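Local structure of hemoglobin-like protein (Methylacidiphilum infernorum, 4NK2) at residues A[63-66]-A[67-71]; A[91-94]-A[95-98]; A[99-102]-A[103-107]; A[119-122]-A[123-127]. The protein binds heme b and, as a group II truncated hemoglobin, probably serves in the binding and carriage of oxygen. All coordinates share one frame; numbering follows the deposited sequence.

Interaction 1 (A[63-66]-A[67-71])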
# COMPACT_ATOMS: atom_id res chain seq x y z
N LEU A 63 15.74 20.96 18.46
CA LEU A 63 15.30 19.99 17.46
C LEU A 63 15.55 18.57 17.95
O LEU A 63 14.74 17.66 17.70
CB LEU A 63 15.99 20.24 16.11
CG LEU A 63 15.54 21.55 15.43
CD1 LEU A 63 16.42 21.87 14.23
CD2 LEU A 63 14.09 21.42 14.99
N ARG A 64 16.65 18.34 18.66
CA ARG A 64 16.89 16.98 19.14
C ARG A 64 15.91 16.63 20.26
O ARG A 64 15.46 15.49 20.38
CB ARG A 64 18.35 16.79 19.58
CG ARG A 64 19.38 17.04 18.46
CD ARG A 64 20.78 16.56 18.83
NE ARG A 64 21.67 16.65 17.68
CZ ARG A 64 21.80 15.70 16.76
NH1 ARG A 64 21.12 14.56 16.87
NH2 ARG A 64 22.62 15.87 15.73
N LYS A 65 15.55 17.63 21.07
CA LYS A 65 14.62 17.39 22.16
C LYS A 65 13.22 17.13 21.62
O LYS A 65 12.49 16.27 22.13
CB LYS A 65 14.58 18.57 23.12
CG LYS A 65 13.62 18.37 24.29
CD LYS A 65 13.56 19.64 25.18
CE LYS A 65 12.55 19.44 26.29
NZ LYS A 65 12.63 20.51 27.33
N LEU A 66 12.86 17.87 20.57
CA LEU A 66 11.57 17.68 19.89
C LEU A 66 11.45 16.23 19.44
O LEU A 66 10.41 15.59 19.64
CB LEU A 66 11.50 18.60 18.67
CG LEU A 66 10.41 18.30 17.64
CD1 LEU A 66 9.00 18.40 18.25
CD2 LEU A 66 10.54 19.23 16.42
N VAL A 67 12.50 15.73 18.81
CA VAL A 67 12.46 14.36 18.29
C VAL A 67 12.38 13.38 19.45
O VAL A 67 11.60 12.42 19.43
CB VAL A 67 13.68 14.08 17.42
CG1 VAL A 67 13.76 12.59 17.06
CG2 VAL A 67 13.61 14.94 16.15
N GLU A 68 13.19 13.63 20.48
CA GLU A 68 13.15 12.80 21.68
C GLU A 68 11.74 12.76 22.26
O GLU A 68 11.21 11.69 22.53
CB GLU A 68 14.15 13.33 22.72
CG GLU A 68 13.98 12.75 24.12
CD GLU A 68 14.27 11.26 24.20
OE1 GLU A 68 15.20 10.78 23.51
OE2 GLU A 68 13.58 10.57 24.98
N VAL A 69 11.12 13.92 22.43
CA VAL A 69 9.77 13.96 22.99
C VAL A 69 8.76 13.29 22.05
O VAL A 69 7.85 12.59 22.51
CB VAL A 69 9.35 15.42 23.31
CG1 VAL A 69 7.86 15.50 23.63
CG2 VAL A 69 10.19 15.95 24.48
N HIS A 70 8.92 13.49 20.75
CA HIS A 70 7.98 12.86 19.81
C HIS A 70 8.04 11.36 20.04
O HIS A 70 7.01 10.67 20.04
CB HIS A 70 8.34 13.21 18.35
CG HIS A 70 7.48 12.51 17.33
ND1 HIS A 70 8.01 11.79 16.28
CD2 HIS A 70 6.13 12.43 17.20
CE1 HIS A 70 7.03 11.29 15.55
NE2 HIS A 70 5.88 11.67 16.08
N HIS A 71 9.25 10.86 20.20
CA HIS A 71 9.36 9.38 20.43
C HIS A 71 8.82 8.95 21.76
O HIS A 71 8.18 7.93 21.78
CB HIS A 71 10.81 8.94 20.21
CG HIS A 71 11.14 8.68 18.77
ND1 HIS A 71 10.94 7.45 18.18
CD2 HIS A 71 11.62 9.49 17.80
CE1 HIS A 71 11.30 7.52 16.91
NE2 HIS A 71 11.71 8.74 16.65

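Interaction 2 (A[91-94]-A[95-98]). With HEM (protoporphyrin IX containing Fe), chain C.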
# COMPACT_ATOMS: atom_id res chain seq x y z
N ARG A 91 17.73 4.00 21.26
CA ARG A 91 18.67 5.13 21.17
C ARG A 91 19.17 5.33 19.74
O ARG A 91 19.21 6.46 19.24
CB ARG A 91 19.88 4.92 22.09
CG ARG A 91 19.57 4.91 23.58
CD ARG A 91 20.84 5.00 24.43
NE ARG A 91 21.78 3.89 24.22
CZ ARG A 91 21.75 2.74 24.89
NH1 ARG A 91 20.82 2.51 25.80
NH2 ARG A 91 22.65 1.80 24.63
N SER A 92 19.56 4.24 19.09
CA SER A 92 20.02 4.31 17.71
C SER A 92 19.01 5.02 16.82
O SER A 92 19.35 5.95 16.11
CB SER A 92 20.30 2.91 17.17
OG SER A 92 21.23 2.25 18.01
N LEU A 93 17.76 4.57 16.87
CA LEU A 93 16.73 5.15 16.00
C LEU A 93 16.41 6.61 16.34
O LEU A 93 16.24 7.43 15.45
CB LEU A 93 15.46 4.30 16.00
CG LEU A 93 15.63 2.88 15.44
CD1 LEU A 93 14.33 2.09 15.47
CD2 LEU A 93 16.19 2.91 14.03
N VAL A 94 16.32 6.94 17.63
CA VAL A 94 16.08 8.33 18.01
C VAL A 94 17.18 9.23 17.47
O VAL A 94 16.92 10.35 17.02
CB VAL A 94 15.93 8.51 19.53
CG1 VAL A 94 15.87 10.02 19.88
CG2 VAL A 94 14.66 7.81 20.03
N LYS A 95 18.42 8.76 17.53
CA LYS A 95 19.56 9.49 17.00
C LYS A 95 19.48 9.74 15.51
O LYS A 95 19.71 10.84 15.07
CB LYS A 95 20.86 8.77 17.32
CG LYS A 95 22.06 9.68 17.37
CD LYS A 95 23.27 9.03 16.78
CE LYS A 95 24.36 10.06 16.57
NZ LYS A 95 24.74 10.20 15.14
N ARG A 96 19.18 8.70 14.75
CA ARG A 96 19.01 8.82 13.30
C ARG A 96 17.92 9.82 12.95
O ARG A 96 18.10 10.65 12.06
CB ARG A 96 18.64 7.47 12.68
CG ARG A 96 19.72 6.40 12.81
CD ARG A 96 19.22 5.06 12.30
NE ARG A 96 20.12 3.99 12.70
CZ ARG A 96 19.96 2.71 12.37
NH1 ARG A 96 18.92 2.35 11.63
NH2 ARG A 96 20.84 1.81 12.77
N SER A 97 16.77 9.74 13.62
CA SER A 97 15.68 10.67 13.33
C SER A 97 16.08 12.09 13.67
O SER A 97 15.72 13.04 12.95
CB SER A 97 14.42 10.31 14.10
OG SER A 97 13.84 9.14 13.58
N ALA A 98 16.80 12.26 14.78
CA ALA A 98 17.16 13.61 15.21
C ALA A 98 18.20 14.18 14.24
O ALA A 98 18.11 15.36 13.83
CB ALA A 98 17.66 13.60 16.64
CHA HEM C . 12.66 5.12 11.02
CHB HEM C . 7.93 4.79 12.00
CHC HEM C . 7.11 8.71 9.21
CHD HEM C . 11.82 9.79 9.90
C1A HEM C . 11.46 4.62 11.46
C2A HEM C . 11.23 3.31 12.08
C3A HEM C . 9.90 3.25 12.35
C4A HEM C . 9.27 4.48 11.91
CMA HEM C . 9.13 2.09 13.02
CAA HEM C . 12.31 2.23 12.36
CBA HEM C . 12.28 1.24 11.18
CGA HEM C . 13.30 0.11 11.23
O1A HEM C . 12.92 -1.07 10.96
O2A HEM C . 14.51 0.34 11.51
C1B HEM C . 7.26 5.75 11.26
C2B HEM C . 5.82 5.86 11.06
C3B HEM C . 5.59 6.94 10.29
C4B HEM C . 6.87 7.57 9.97
CMB HEM C . 4.74 4.92 11.63
CAB HEM C . 4.20 7.40 9.83
CBB HEM C . 4.09 8.29 8.83
C1C HEM C . 8.31 9.39 9.18
C2C HEM C . 8.58 10.71 8.63
C3C HEM C . 9.88 10.99 8.82
C4C HEM C . 10.49 9.87 9.51
CMC HEM C . 7.54 11.61 7.92
CAC HEM C . 10.65 12.27 8.42
CBC HEM C . 10.01 13.42 8.16
C1D HEM C . 12.52 8.63 10.14
C2D HEM C . 13.96 8.45 10.05
C3D HEM C . 14.20 6.99 10.42
C4D HEM C . 12.90 6.43 10.67
CMD HEM C . 15.04 9.50 9.70
CAD HEM C . 15.57 6.27 10.46
CBD HEM C . 15.90 5.86 9.02
CGD HEM C . 17.23 5.15 9.05
O1D HEM C . 17.28 4.00 9.55
O2D HEM C . 18.24 5.74 8.58
NA HEM C . 10.25 5.29 11.38
NB HEM C . 7.84 6.81 10.59
NC HEM C . 9.51 8.93 9.72
ND HEM C . 11.94 7.42 10.50
FE HEM C . 9.88 7.09 10.45
O HOH W 1 14.71 6.23 13.42

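Interaction 3 (A[99-102]-A[103-107]). With HEM (protoporphyrin IX containing Fe), chain C.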
# COMPACT_ATOMS: atom_id res chain seq x y z
N ASP A 99 19.18 13.35 13.85
CA ASP A 99 20.13 13.77 12.82
C ASP A 99 19.41 14.18 11.54
O ASP A 99 19.74 15.19 10.93
CB ASP A 99 21.14 12.66 12.48
CG ASP A 99 22.14 12.39 13.59
OD1 ASP A 99 22.27 13.22 14.51
OD2 ASP A 99 22.79 11.33 13.53
N PHE A 100 18.42 13.39 11.13
CA PHE A 100 17.67 13.72 9.91
C PHE A 100 16.93 15.06 10.06
O PHE A 100 16.98 15.92 9.17
CB PHE A 100 16.66 12.60 9.60
CG PHE A 100 15.88 12.82 8.33
CD1 PHE A 100 16.48 12.67 7.08
CD2 PHE A 100 14.54 13.16 8.38
CE1 PHE A 100 15.76 12.88 5.91
CE2 PHE A 100 13.81 13.38 7.21
CZ PHE A 100 14.43 13.23 5.97
N VAL A 101 16.22 15.24 11.17
CA VAL A 101 15.46 16.47 11.39
C VAL A 101 16.37 17.69 11.45
O VAL A 101 16.06 18.73 10.86
CB VAL A 101 14.66 16.39 12.70
CG1 VAL A 101 14.16 17.77 13.12
CG2 VAL A 101 13.47 15.39 12.55
N VAL A 102 17.47 17.59 12.19
CA VAL A 102 18.40 18.71 12.29
C VAL A 102 18.93 19.08 10.91
O VAL A 102 18.98 20.25 10.54
CB VAL A 102 19.58 18.37 13.22
CG1 VAL A 102 20.67 19.44 13.10
CG2 VAL A 102 19.12 18.26 14.67
N GLU A 103 19.31 18.07 10.12
CA GLU A 103 19.85 18.34 8.79
C GLU A 103 18.80 18.97 7.88
O GLU A 103 19.05 19.99 7.21
CB GLU A 103 20.40 17.06 8.15
CG GLU A 103 20.88 17.28 6.71
CD GLU A 103 21.72 16.12 6.15
OE1 GLU A 103 22.00 15.14 6.89
OE2 GLU A 103 22.11 16.19 4.96
N MET A 104 17.63 18.37 7.84
CA MET A 104 16.56 18.81 6.97
C MET A 104 16.02 20.19 7.32
O MET A 104 15.45 20.85 6.49
CB MET A 104 15.43 17.80 6.96
CG MET A 104 15.81 16.47 6.36
SD MET A 104 16.37 16.63 4.68
CE MET A 104 18.02 16.06 4.78
N CYS A 105 16.20 20.61 8.56
CA CYS A 105 15.82 21.96 8.97
C CYS A 105 16.90 22.99 8.69
O CYS A 105 16.72 24.18 8.98
CB CYS A 105 15.43 21.99 10.44
SG CYS A 105 13.84 21.20 10.74
N GLY A 106 18.03 22.54 8.12
CA GLY A 106 19.10 23.46 7.74
C GLY A 106 20.34 23.39 8.60
O GLY A 106 21.26 24.21 8.46
N GLY A 107 20.39 22.42 9.51
CA GLY A 107 21.56 22.26 10.35
C GLY A 107 22.66 21.48 9.64
O GLY A 107 22.54 21.21 8.44
CHA HEM C . 12.66 5.12 11.02
CHB HEM C . 7.93 4.79 12.00
CHC HEM C . 7.11 8.71 9.21
CHD HEM C . 11.82 9.79 9.90
C1A HEM C . 11.46 4.62 11.46
C2A HEM C . 11.23 3.31 12.08
C3A HEM C . 9.90 3.25 12.35
C4A HEM C . 9.27 4.48 11.91
CMA HEM C . 9.13 2.09 13.02
CAA HEM C . 12.31 2.23 12.36
CBA HEM C . 12.28 1.24 11.18
CGA HEM C . 13.30 0.11 11.23
O1A HEM C . 12.92 -1.07 10.96
O2A HEM C . 14.51 0.34 11.51
C1B HEM C . 7.26 5.75 11.26
C2B HEM C . 5.82 5.86 11.06
C3B HEM C . 5.59 6.94 10.29
C4B HEM C . 6.87 7.57 9.97
CMB HEM C . 4.74 4.92 11.63
CAB HEM C . 4.20 7.40 9.83
CBB HEM C . 4.09 8.29 8.83
C1C HEM C . 8.31 9.39 9.18
C2C HEM C . 8.58 10.71 8.63
C3C HEM C . 9.88 10.99 8.82
C4C HEM C . 10.49 9.87 9.51
CMC HEM C . 7.54 11.61 7.92
CAC HEM C . 10.65 12.27 8.42
CBC HEM C . 10.01 13.42 8.16
C1D HEM C . 12.52 8.63 10.14
C2D HEM C . 13.96 8.45 10.05
C3D HEM C . 14.20 6.99 10.42
C4D HEM C . 12.90 6.43 10.67
CMD HEM C . 15.04 9.50 9.70
CAD HEM C . 15.57 6.27 10.46
CBD HEM C . 15.90 5.86 9.02
CGD HEM C . 17.23 5.15 9.05
O1D HEM C . 17.28 4.00 9.55
O2D HEM C . 18.24 5.74 8.58
NA HEM C . 10.25 5.29 11.38
NB HEM C . 7.84 6.81 10.59
NC HEM C . 9.51 8.93 9.72
ND HEM C . 11.94 7.42 10.50
FE HEM C . 9.88 7.09 10.45

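Interaction 4 (A[119-122]-A[123-127]). With HEM (protoporphyrin IX containing Fe), chain C.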
# COMPACT_ATOMS: atom_id res chain seq x y z
N LYS A 119 16.03 8.64 1.01
CA LYS A 119 15.16 7.60 0.47
C LYS A 119 14.15 7.12 1.52
O LYS A 119 14.02 5.94 1.77
CB LYS A 119 15.99 6.44 -0.06
CG LYS A 119 17.05 6.87 -1.02
CD LYS A 119 17.40 5.81 -2.02
CE LYS A 119 18.35 6.36 -3.09
NZ LYS A 119 19.71 5.79 -3.04
N MET A 120 13.46 8.07 2.12
CA MET A 120 12.64 7.78 3.29
C MET A 120 11.52 6.79 3.04
O MET A 120 11.27 5.95 3.86
CB MET A 120 12.07 9.06 3.88
CG MET A 120 12.94 9.74 4.90
SD MET A 120 13.53 8.71 6.21
CE MET A 120 15.24 9.07 6.14
N ARG A 121 10.83 6.91 1.92
CA ARG A 121 9.72 5.98 1.68
C ARG A 121 10.30 4.58 1.65
O ARG A 121 9.77 3.67 2.29
CB ARG A 121 8.97 6.27 0.36
CG ARG A 121 7.90 5.21 0.02
CD ARG A 121 7.02 5.59 -1.18
NE ARG A 121 6.18 4.45 -1.58
CZ ARG A 121 5.05 4.11 -0.98
NH1 ARG A 121 4.59 4.83 0.05
NH2 ARG A 121 4.36 3.06 -1.41
N ALA A 122 11.42 4.42 0.95
CA ALA A 122 12.01 3.08 0.79
C ALA A 122 12.51 2.53 2.13
O ALA A 122 12.31 1.35 2.46
CB ALA A 122 13.15 3.14 -0.22
N ARG A 123 13.17 3.38 2.90
CA ARG A 123 13.64 2.96 4.23
C ARG A 123 12.45 2.52 5.10
O ARG A 123 12.59 1.60 5.91
CB ARG A 123 14.45 4.08 4.92
CG ARG A 123 15.82 4.35 4.28
CD ARG A 123 16.59 5.46 5.02
NE ARG A 123 17.82 5.87 4.33
CZ ARG A 123 19.03 5.39 4.59
NH1 ARG A 123 19.19 4.46 5.53
NH2 ARG A 123 20.10 5.84 3.93
N HIS A 124 11.29 3.13 4.91
CA HIS A 124 10.13 2.79 5.73
C HIS A 124 9.37 1.53 5.30
O HIS A 124 8.49 1.10 6.00
CB HIS A 124 9.18 3.99 5.89
CG HIS A 124 9.61 4.98 6.92
ND1 HIS A 124 10.56 5.95 6.67
CD2 HIS A 124 9.23 5.16 8.21
CE1 HIS A 124 10.74 6.67 7.76
NE2 HIS A 124 9.94 6.22 8.70
N PHE A 125 9.72 0.94 4.16
CA PHE A 125 9.12 -0.34 3.76
C PHE A 125 9.35 -1.40 4.85
O PHE A 125 8.60 -2.37 4.94
CB PHE A 125 9.68 -0.84 2.42
CG PHE A 125 9.18 -0.08 1.21
CD1 PHE A 125 7.89 0.43 1.16
CD2 PHE A 125 10.02 0.11 0.11
CE1 PHE A 125 7.44 1.13 0.03
CE2 PHE A 125 9.58 0.81 -1.02
CZ PHE A 125 8.29 1.32 -1.06
N SER A 126 10.36 -1.19 5.69
CA SER A 126 10.71 -2.14 6.77
C SER A 126 9.70 -2.15 7.92
O SER A 126 9.88 -2.87 8.90
CB SER A 126 12.09 -1.80 7.33
OG SER A 126 13.07 -1.78 6.31
N VAL A 127 8.65 -1.34 7.82
CA VAL A 127 7.64 -1.28 8.85
C VAL A 127 6.28 -1.04 8.23
O VAL A 127 6.15 -0.27 7.31
CB VAL A 127 7.97 -0.22 9.92
CG1 VAL A 127 8.28 1.08 9.30
CG2 VAL A 127 6.85 -0.08 10.90
CHA HEM C . 12.66 5.12 11.02
CHB HEM C . 7.93 4.79 12.00
CHC HEM C . 7.11 8.71 9.21
CHD HEM C . 11.82 9.79 9.90
C1A HEM C . 11.46 4.62 11.46
C2A HEM C . 11.23 3.31 12.08
C3A HEM C . 9.90 3.25 12.35
C4A HEM C . 9.27 4.48 11.91
CMA HEM C . 9.13 2.09 13.02
CAA HEM C . 12.31 2.23 12.36
CBA HEM C . 12.28 1.24 11.18
CGA HEM C . 13.30 0.11 11.23
O1A HEM C . 12.92 -1.07 10.96
O2A HEM C . 14.51 0.34 11.51
C1B HEM C . 7.26 5.75 11.26
C2B HEM C . 5.82 5.86 11.06
C3B HEM C . 5.59 6.94 10.29
C4B HEM C . 6.87 7.57 9.97
CMB HEM C . 4.74 4.92 11.63
CAB HEM C . 4.20 7.40 9.83
CBB HEM C . 4.09 8.29 8.83
C1C HEM C . 8.31 9.39 9.18
C2C HEM C . 8.58 10.71 8.63
C3C HEM C . 9.88 10.99 8.82
C4C HEM C . 10.49 9.87 9.51
CMC HEM C . 7.54 11.61 7.92
CAC HEM C . 10.65 12.27 8.42
CBC HEM C . 10.01 13.42 8.16
C1D HEM C . 12.52 8.63 10.14
C2D HEM C . 13.96 8.45 10.05
C3D HEM C . 14.20 6.99 10.42
C4D HEM C . 12.90 6.43 10.67
CMD HEM C . 15.04 9.50 9.70
CAD HEM C . 15.57 6.27 10.46
CBD HEM C . 15.90 5.86 9.02
CGD HEM C . 17.23 5.15 9.05
O1D HEM C . 17.28 4.00 9.55
O2D HEM C . 18.24 5.74 8.58
NA HEM C . 10.25 5.29 11.38
NB HEM C . 7.84 6.81 10.59
NC HEM C . 9.51 8.93 9.72
ND HEM C . 11.94 7.42 10.50
FE HEM C . 9.88 7.09 10.45
O HOH W 2 13.40 -0.89 4.06

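Interaction 1 (A[63-66]-A[67-71])
Val67 and Leu63 begin a ladder of four backbone hydrogen bonds that carries one helical turn into the next. Val67 N donates to Leu63 O at 3.2 Å and Glu68 N to Arg64 O at 2.9 Å. Val69 N follows onto Lys65 O at 2.7 Å, then His70 N onto Leu66 O at 2.8 Å. Each links a residue to the fourth one before it, and every N-H...O angle is at least 155°, which is the evidence for regular alpha-helix throughout.

The side-chain contacts follow from the same spacing. With CG1 of Val67 anti to its own backbone N (chi1 171°), its other methyl, CG2, lies beside that N and rests 3.3 Å from Leu63 O. Val69 takes up the same rotation, and its CG2 settles 3.3 Å from Lys65 O. That methyl also meets Lys65 CG at 4.2 Å, a loose apolar touch at the root of a fully extended lysine chain.

The polar ends turn to partners further off. Arg64 makes salt bridges to Glu60 and Asp99, and His70 NE2 is hydrogen-bonded to Trp137 O while its ring stacks on Tyr141.

This turn belongs to helix 53-75, which packs against two other helices: Val67 meets Ser97 and Val101 of helix 87-104, whereas Leu66 leans on Tyr141, Ala144 and Leu145 of helix 131-147.

Interaction 2 (A[91-94]-A[95-98])
Arg91 O receives the N-H of Lys95 at 3.0 Å, the first of four successive bonds to the fourth residue on. Ser92 O, Leu93 O and Val94 O take Arg96 N, Ser97 N and Ala98 N in turn, with N-H...O angles from 148° to 170°. The backbone is therefore unbroken alpha-helix through both segments.

From this frame Arg96 reaches the heme. Its CG stands anti to the carbonyl carbon (chi1 -64°), 3.4 Å from Ser92 O, and the chain then runs extended to NE. NH1 donates to the propionate oxygen HEM O1D at 3.1 Å, the oxygen lying at the edge of the guanidinium and near its plane. Leu93 crosses this side chain obliquely, with CD2 3.7 Å from Arg96 NH1, while its other methyl, CD1, lies 3.7 Å from HEM CAA at the root of the second propionate. A water bridges Leu93 O (2.8 Å) and Ser97 OG (3.0 Å), so Leu93 O accepts both this water and Ser97 N.

Replacing Arg96 by an alanine would probably leave propionate oxygen O1D without this donor and Leu93 CD2 without the chain that crosses it.

Tyr111 and Arg115 also hydrogen-bond the heme. One helical face thus combines an arginine for the propionate charge with apolar contact from Leu93, consistent with electrostatic anchoring of the heme at its acidic edge.

Interaction 3 (A[99-102]-A[103-107])
A Schellman motif ends helix 87-104, with Gly107 N reaching back to Val102 O at 2.8 Å. Inside it Gly106 N donates to Glu103 O at 2.9 Å. The positive phi of Gly106, 109°, calls for glycine, because a beta-carbon there would jam against the carbonyl oxygen of Cys105. Gly107 CA sits 4.0 Å from Val102 CG1, near enough that a beta-carbon on it would clash with that methyl.

One turn earlier, Met104 crosses over the ring of Phe100. The phenyl group stands anti to its backbone N (chi1 -177°), and Met104 CG lies over the middle of one face, 3.6 Å from the centroid and 14° off the ring normal: a CH-pi contact. Met104 SD, 4.5 Å from the same centroid, adds an oblique Met-aromatic contact. At the base of the ring, Phe100 CB touches the heme methyl CMD at 3.5 Å, placing the pair against the cofactor. Val101 CG1 meets Cys105 SG more loosely, at 4.2 Å.

Around this helix end, Val102 and Cys105 pack on Leu63 of helix 53-75. Phe100 and Met104 both lie on Trp161 of helix 155-165, and Met104 also touches Ala30 of the second subunit.

Interaction 4 (A[119-122]-A[123-127])
His124 ties the heme iron to the backbone of Met120. Its NE2 binds the iron at 2.0 Å, and across the ring ND1 donates to Met120 O at 2.9 Å. That bond is fairly straight (155°) and lies in the imidazole plane, although ND1 stands above the plane of the carbonyl. His124 N comes to Met120 O from the opposite face at 3.0 Å, so two donors of one residue grip a single oxygen; the ND1 bond and the iron at NE2 together fix how the ring is turned.

Met120 bends at chi2 and chi3, which brings SD to the edge of the imidazole, 3.8 Å from His124 CE1. Its terminal CE goes on to the heme methyl CMD at 3.6 Å. Arg123 carries NH1 to 3.4 Å from the propionate oxygen HEM O2D, while its NE and NH2 are hydrogen-bonded to backbone oxygens of Pro118, Glu117 and Arg115.

On the far side from the heme, Arg121 stretches out with CG anti to its backbone N (chi1 174°). NH1 is hydrogen-bonded to the backbone oxygens of Ile170 and Arg168, and NH2 forms a salt bridge to Asp41 of the second subunit. Phe125 CE1 sits 3.6 Å above the plane of the Arg121 guanidinium, and the two planes stand 85° apart, so a ring edge meets the guanidinium face. Arg121 O lies over the centre of the phenyl ring. With a serine in place of Phe125, the guanidinium face of Arg121 would probably lose its ring-edge neighbour and Arg121 O the ring lying against it, opening a gap there.

The bond from ND1 to a backbone oxygen is a recurrent feature of the globin proximal histidine, and it is likely to strengthen the imidazole as an electron donor to iron.

In the fold
From the N terminus the chain meets interaction 1 in helix 53-75, interactions 2 and 3 one after the other on helix 87-104, and interaction 4 on the short helix 120-124. All four are local, linking neighbouring turns, so none closes a long loop; they run in series, without nesting or crossing. Their links are spatial. Interaction 1 packs on both of the next two: Arg64 NH1 lies 3.6 Å from Ala98 CB of interaction 2, and interaction 3 rests against the same helix. Interaction 4 touches interaction 3 where Phe100 CE1 meets Met120 CE at 3.8 Å. Interactions 2, 3 and 4 all contact the heme, which bridges helices 87-104 and 120-124.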